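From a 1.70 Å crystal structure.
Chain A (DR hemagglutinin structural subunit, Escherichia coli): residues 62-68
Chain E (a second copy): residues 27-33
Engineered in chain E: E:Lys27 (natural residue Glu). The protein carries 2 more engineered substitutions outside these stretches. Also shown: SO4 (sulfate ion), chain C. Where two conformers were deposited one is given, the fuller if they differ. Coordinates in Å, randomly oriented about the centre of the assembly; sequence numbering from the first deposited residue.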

ATOM      1  N   ALA A  62     -22.656  21.248 -13.447  1.00 19.69           N
ATOM      2  CA  ALA A  62     -22.289  22.659 -13.589  1.00 19.49           C
ATOM      3  C   ALA A  62     -20.816  22.975 -13.317  1.00 22.55           C
ATOM      4  O   ALA A  62     -20.460  24.129 -13.053  1.00 22.28           O
ATOM      5  N   ARG A  63     -19.970  21.949 -13.258  1.00 17.61           N
ATOM      6  CA  ARG A  63     -18.554  22.177 -12.978  1.00 16.16           C
ATOM      7  C   ARG A  63     -17.732  21.554 -14.096  1.00 15.03           C
ATOM      8  O   ARG A  63     -18.191  20.614 -14.754  1.00 13.62           O
ATOM      9  N   GLN A  64     -16.480  21.981 -14.192  1.00 11.31           N
ATOM     10  CA  GLN A  64     -15.525  21.397 -15.160  1.00 11.37           C
ATOM     11  C   GLN A  64     -14.685  20.322 -14.468  1.00 14.31           C
ATOM     12  O   GLN A  64     -13.884  20.616 -13.585  1.00 13.19           O
ATOM     13  N   VAL A  65     -14.891  19.079 -14.863  1.00 11.48           N
ATOM     14  CA  VAL A  65     -14.174  17.948 -14.287  1.00 11.33           C
ATOM     15  C   VAL A  65     -12.684  18.145 -14.503  1.00 12.59           C
ATOM     16  O   VAL A  65     -12.256  18.600 -15.581  1.00 12.22           O
ATOM     17  N   ALA A  66     -11.890  17.700 -13.529  1.00 10.15           N
ATOM     18  CA  ALA A  66     -10.451  17.923 -13.562  1.00  9.72           C
ATOM     19  C   ALA A  66      -9.649  16.861 -12.822  1.00 12.60           C
ATOM     20  O   ALA A  66     -10.116  16.261 -11.851  1.00 10.73           O
ATOM     21  N   LEU A  67      -8.421  16.645 -13.282  1.00  9.67           N
ATOM     22  CA  LEU A  67      -7.511  15.738 -12.615  1.00  9.52           C
ATOM     23  C   LEU A  67      -6.267  16.544 -12.277  1.00 13.16           C
ATOM     24  O   LEU A  67      -5.711  17.242 -13.146  1.00 13.68           O
ATOM     25  N   LYS A  68      -5.826  16.454 -11.038  1.00  9.93           N
ATOM     26  CA  LYS A  68      -4.627  17.170 -10.647  1.00  9.92           C
ATOM     27  C   LYS A  68      -3.516  16.159 -10.419  1.00 11.51           C
ATOM     28  O   LYS A  68      -3.665  15.226  -9.633  1.00 12.85           O
TER
ATOM     29  N   LYS E  27     -20.156  17.541  -3.433  1.00 14.16           N
ATOM     30  CA  LYS E  27     -21.236  17.004  -4.216  1.00 14.35           C
ATOM     31  C   LYS E  27     -20.771  16.624  -5.635  1.00 15.53           C
ATOM     32  O   LYS E  27     -21.149  15.586  -6.167  1.00 15.03           O
ATOM     33  N   CYS E  28     -19.982  17.496  -6.254  1.00 13.89           N
ATOM     34  CA  CYS E  28     -19.387  17.167  -7.562  1.00 13.70           C
ATOM     35  C   CYS E  28     -18.150  16.379  -7.212  1.00 16.37           C
ATOM     36  O   CYS E  28     -17.202  16.910  -6.613  1.00 16.11           O
ATOM     37  N   GLN E  29     -18.221  15.089  -7.517  1.00 13.59           N
ATOM     38  CA  GLN E  29     -17.302  14.058  -7.045  1.00 13.63           C
ATOM     39  C   GLN E  29     -16.700  13.363  -8.270  1.00 17.79           C
ATOM     40  O   GLN E  29     -17.439  12.802  -9.080  1.00 18.34           O
ATOM     41  N   VAL E  30     -15.367  13.335  -8.365  1.00 11.16           N
ATOM     42  CA  VAL E  30     -14.703  12.740  -9.536  1.00  8.84           C
ATOM     43  C   VAL E  30     -13.888  11.520  -9.114  1.00 10.47           C
ATOM     44  O   VAL E  30     -12.870  11.627  -8.469  1.00 10.97           O
ATOM     45  N   ARG E  31     -14.411  10.356  -9.434  1.00  9.78           N
ATOM     46  CA  ARG E  31     -13.756   9.124  -9.089  1.00  9.98           C
ATOM     47  C   ARG E  31     -12.675   8.834 -10.137  1.00 13.16           C
ATOM     48  O   ARG E  31     -12.922   8.925 -11.326  1.00 13.80           O
ATOM     49  N   VAL E  32     -11.467   8.535  -9.674  1.00  9.35           N
ATOM     50  CA  VAL E  32     -10.332   8.303 -10.578  1.00  9.00           C
ATOM     51  C   VAL E  32      -9.707   6.969 -10.198  1.00 13.64           C
ATOM     52  O   VAL E  32      -9.306   6.764  -9.036  1.00 14.27           O
ATOM     53  N   GLY E  33      -9.591   6.081 -11.175  1.00 12.60           N
ATOM     54  CA  GLY E  33      -8.983   4.763 -10.944  1.00 13.05           C
ATOM     55  C   GLY E  33      -9.974   3.796 -10.281  1.00 17.87           C
ATOM     56  O   GLY E  33     -11.175   3.969 -10.382  1.00 17.27           O
TER

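The centre of the contact is apolar. E:Val30 points toward chain A and has the largest area covered across the contact. Its chi1 is t. CG1 of E:Val30 lies 3.9 Å from CG1 of A:Val65, which also has chi1 t but sets out sideways. The same E:Val30 CG1 is 4.4 Å from CD2 of A:Leu67. A:Leu67 also starts sideways, but its m, t rotamer brings its end nearer to chain E. There its CD2 packs 3.6 Å from CG2 of E:Val32, the closest contact between the stretches. E:Val32 points toward chain A with chi1 t. The alternation of the strand turns E:Arg31 away, between the two inward valines.

Toward the other end, E:Cys28 points in with chi1 t. Its SG lies 3.9 Å from CB of A:Arg63, and it is bonded covalently elsewhere in the structure. A:Arg63 is exposed. Its CB points toward chain E, and its chi1 and chi2 are both m.

No hydrogen bond joins the two stretches, and the strand axes stay 8.1 Å apart at closest approach. The contacts across this gap are mainly between side chains. Beyond the contact, the backbone N of engineered E:Lys27 donates a hydrogen bond to O4 of a sulfate ion at 2.6 Å, though the position of O4 is less certain.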

ATOM      1  CB  ALA A  62     -23.184  23.522 -12.670  1.00 20.75           C
ATOM      2  CB  ARG A  63     -18.125  21.498 -11.661  1.00 15.25           C
ATOM      3  CG  ARG A  63     -19.008  21.814 -10.478  1.00 25.71           C
ATOM      4  CD  ARG A  63     -18.690  23.169  -9.894  1.00 27.91           C
ATOM      5  NE  ARG A  63     -19.483  23.409  -8.689  1.00 43.03           N
ATOM      6  CZ  ARG A  63     -19.345  24.462  -7.899  1.00 60.71           C
ATOM      7  NH1 ARG A  63     -20.118  24.598  -6.830  1.00 58.06           N
ATOM      8  NH2 ARG A  63     -18.434  25.381  -8.177  1.00 42.80           N
ATOM      9  CB  GLN A  64     -14.607  22.477 -15.709  1.00 11.80           C
ATOM     10  CG  GLN A  64     -15.325  23.392 -16.668  1.00 15.18           C
ATOM     11  CD  GLN A  64     -14.476  24.566 -17.102  1.00 16.66           C
ATOM     12  OE1 GLN A  64     -13.558  24.421 -17.929  1.00 17.34           O
ATOM     13  NE2 GLN A  64     -14.697  25.710 -16.476  1.00 12.19           N
ATOM     14  CB  VAL A  65     -14.656  16.640 -14.943  1.00 15.43           C
ATOM     15  CG1 VAL A  65     -13.763  15.459 -14.544  1.00 15.96           C
ATOM     16  CG2 VAL A  65     -16.129  16.383 -14.547  1.00 16.14           C
ATOM     17  CB  ALA A  66     -10.139  19.282 -13.014  1.00 10.20           C
ATOM     18  CB  LEU A  67      -7.112  14.607 -13.575  1.00  9.23           C
ATOM     19  CG  LEU A  67      -8.281  13.881 -14.226  1.00 15.53           C
ATOM     20  CD1 LEU A  67      -7.709  12.911 -15.308  1.00 18.16           C
ATOM     21  CD2 LEU A  67      -9.041  13.100 -13.156  1.00 14.31           C
ATOM     22  CB  LYS A  68      -4.865  17.977  -9.349  1.00 12.00           C
ATOM     23  CG  LYS A  68      -3.568  18.643  -8.834  1.00 21.01           C
ATOM     24  CD  LYS A  68      -3.832  20.035  -8.374  1.00 33.91           C
ATOM     25  CE  LYS A  68      -2.524  20.773  -8.027  1.00 47.36           C
ATOM     26  NZ  LYS A  68      -1.341  19.871  -8.029  1.00 60.14           N
TER
ATOM     27  CB  LYS E  27     -22.379  18.015  -4.291  1.00 18.32           C
ATOM     28  CG  LYS E  27     -23.701  17.386  -4.689  1.00 49.45           C
ATOM     29  CD  LYS E  27     -24.872  18.054  -3.946  1.00 69.04           C
ATOM     30  CE  LYS E  27     -24.380  19.234  -3.098  1.00 74.86           C
ATOM     31  NZ  LYS E  27     -25.393  19.625  -2.063  1.00 84.27           N
ATOM     32  CB  CYS E  28     -19.013  18.427  -8.336  1.00 14.94           C
ATOM     33  SG  CYS E  28     -17.794  18.146  -9.680  1.00 18.43           S
ATOM     34  CB  GLN E  29     -18.158  13.028  -6.274  1.00 14.94           C
ATOM     35  CG  GLN E  29     -17.380  11.904  -5.583  1.00 26.43           C
ATOM     36  CD  GLN E  29     -18.305  10.917  -4.844  1.00 25.92           C
ATOM     37  OE1 GLN E  29     -18.914  10.081  -5.480  1.00 27.66           O
ATOM     38  NE2 GLN E  29     -18.376  11.025  -3.499  1.00 25.99           N
ATOM     39  CB  VAL E  30     -13.783  13.751 -10.216  1.00 11.17           C
ATOM     40  CG1 VAL E  30     -13.097  13.099 -11.478  1.00 10.70           C
ATOM     41  CG2 VAL E  30     -14.606  15.014 -10.572  1.00 10.00           C
ATOM     42  CB  ARG E  31     -14.779   8.002  -9.049  0.65 15.87           C
ATOM     43  CG  ARG E  31     -14.638   7.017 -10.135  0.65 33.97           C
ATOM     44  CD  ARG E  31     -14.821   5.620  -9.620  0.65 34.85           C
ATOM     45  NE  ARG E  31     -15.184   4.710 -10.700  0.65 33.27           N
ATOM     46  CZ  ARG E  31     -14.471   4.564 -11.811  0.65 50.26           C
ATOM     47  NH1 ARG E  31     -13.346   5.260 -11.984  0.65 31.02           N
ATOM     48  NH2 ARG E  31     -14.875   3.721 -12.748  0.65 45.15           N
ATOM     49  CB  VAL E  32      -9.240   9.382 -10.391  1.00 11.32           C
ATOM     50  CG1 VAL E  32      -8.054   9.134 -11.366  1.00 12.61           C
ATOM     51  CG2 VAL E  32      -9.827  10.779 -10.569  1.00 10.63           C
TER
HETATM   52  S   SO4 C1140     -21.028  20.297  -1.324  1.00 58.93           S
HETATM   53  O1  SO4 C1140     -20.568  19.097  -0.549  1.00 58.22           O
HETATM   54  O2  SO4 C1140     -22.258  20.901  -0.797  1.00 59.74           O
HETATM   55  O3  SO4 C1140     -19.966  21.351  -1.165  1.00 58.25           O
HETATM   56  O4  SO4 C1140     -21.050  19.935  -2.758  1.00 58.58           O